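Acyl-CoA thioesterase II TesB2 (Mycobacterium marinum, PDB 3U0A) probably hydrolyses fatty acyl-CoA thioesters to free fatty acids and coenzyme A, as a member of the C/M/P thioester hydrolase family. Local coordinates at residues 39-42 and 43-47. Numbering follows the deposited sequence.
Sequences GHVA and GQSLV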
loop_
_atom_site.group_PDB
_atom_site.type_symbol
_atom_site.label_atom_id
_atom_site.label_comp_id
_atom_site.label_asym_id
_atom_site.label_seq_id
_atom_site.Cartn_x
_atom_site.Cartn_y
_atom_site.Cartn_z
ATOM N N GLY A 39 10.659 12.430 -4.093
ATOM C CA GLY A 39 11.161 11.667 -2.954
ATOM C C GLY A 39 11.544 12.521 -1.755
ATOM O O GLY A 39 11.325 12.124 -0.619
ATOM N N HIS A 40 12.139 13.675 -2.037
ATOM C CA HIS A 40 12.466 14.703 -1.037
ATOM C C HIS A 40 11.230 15.167 -0.315
ATOM O O HIS A 40 11.140 15.070 0.905
ATOM C CB HIS A 40 13.163 15.894 -1.727
ATOM C CG HIS A 40 13.827 16.881 -0.778
ATOM N ND1 HIS A 40 15.047 16.654 -0.212
ATOM C CD2 HIS A 40 13.423 18.147 -0.340
ATOM C CE1 HIS A 40 15.387 17.715 0.559
ATOM N NE2 HIS A 40 14.398 18.618 0.483
ATOM N N VAL A 41 10.264 15.631 -1.097
ATOM C CA VAL A 41 9.017 16.152 -0.592
ATOM C C VAL A 41 8.302 15.117 0.260
ATOM O O VAL A 41 7.777 15.444 1.302
ATOM C CB VAL A 41 8.101 16.645 -1.753
ATOM C CG1 VAL A 41 6.706 17.001 -1.257
ATOM C CG2 VAL A 41 8.729 17.851 -2.431
ATOM N N ALA A 42 8.303 13.863 -0.179
ATOM C CA ALA A 42 7.616 12.801 0.550
ATOM C C ALA A 42 8.291 12.571 1.878
ATOM O O ALA A 42 7.635 12.392 2.900
ATOM C CB ALA A 42 7.614 11.520 -0.250
ATOM N N GLY A 43 9.623 12.576 1.842
ATOM C CA GLY A 43 10.431 12.334 3.010
ATOM C C GLY A 43 10.224 13.433 4.003
ATOM O O GLY A 43 10.068 13.174 5.189
ATOM N N GLN A 44 10.200 14.673 3.518
ATOM C CA GLN A 44 10.020 15.806 4.400
ATOM C C GLN A 44 8.601 15.813 4.949
ATOM O O GLN A 44 8.414 16.113 6.123
ATOM C CB GLN A 44 10.394 17.126 3.723
ATOM C CG GLN A 44 11.919 17.324 3.593
ATOM C CD GLN A 44 12.364 18.804 3.498
ATOM O OE1 GLN A 44 12.021 19.535 2.548
ATOM N NE2 GLN A 44 13.138 19.234 4.475
ATOM N N SER A 45 7.618 15.435 4.147
ATOM C CA SER A 45 6.266 15.272 4.645
ATOM C C SER A 45 6.224 14.303 5.831
ATOM O O SER A 45 5.533 14.558 6.796
ATOM C CB SER A 45 5.330 14.781 3.541
ATOM O OG SER A 45 5.368 15.617 2.427
ATOM N N LEU A 46 6.964 13.199 5.759
ATOM C CA LEU A 46 7.011 12.250 6.890
ATOM C C LEU A 46 7.713 12.840 8.113
ATOM O O LEU A 46 7.239 12.686 9.245
ATOM C CB LEU A 46 7.692 10.932 6.511
ATOM C CG LEU A 46 7.908 9.931 7.642
ATOM C CD1 LEU A 46 6.624 9.399 8.215
ATOM C CD2 LEU A 46 8.769 8.773 7.201
ATOM N N VAL A 47 8.831 13.528 7.864
ATOM C CA VAL A 47 9.597 14.110 8.945
ATOM C C VAL A 47 8.721 15.087 9.705
ATOM O O VAL A 47 8.783 15.148 10.921
ATOM C CB VAL A 47 10.867 14.786 8.434
ATOM C CG1 VAL A 47 11.560 15.588 9.545
ATOM C CG2 VAL A 47 11.784 13.746 7.856
#
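The carbonyl oxygen of Val-41 takes two hydrogen bonds from one residue, Ser-45, a turn further along the helix. Ser-45 N reaches Val-41 O at 2.8 Å in the regular i+4 bond, while Ser-45 OG donates to Val-41 O at 2.7 Å from the other face of the carbonyl plane. OG lies well above that plane, off the lone-pair direction. A chi1 of -55° sets OG beside its own backbone N and turns it back over the preceding turn, so the buried hydroxyl spends its proton inside the helix.

Round the helix from this pair, the side chains of His-40 and Gln-44 leave the helix alongside each other in the same direction. With CG anti to the main-chain nitrogen (chi1 -167°), the His-40 ring lies along the flank where Gln-44 emerges, and Gln-44 CG sits over one ring face near its rim, 4.1 Å above the plane. Ring and amide planes are turned 49° apart, so the two groups do not stack flat; His-40 NE2 and Gln-44 OE1 stand 3.3 Å apart. The other end of the amide is fixed, since Gln-44 NE2 donates to Ile-10 O. Their backbones are joined as well, Gln-44 N donating to His-40 O at 2.8 Å.

All of this belongs to helix 34-51, the long helix of the N-terminal hotdog domain, where a curved antiparallel sheet wraps round a central helix. Val-41, Ala-42, Ser-45 and Leu-46 face the sheet, where Ser-45 meets Val-94, Ala-96, Phe-104 and Met-106 of strands 89-98 and 101-111; Gln-44 also touches Phe-78 of strand 76-85, and the N-terminal segment with Ile-10 and Leu-13 packs against the His-40/Gln-44 flank.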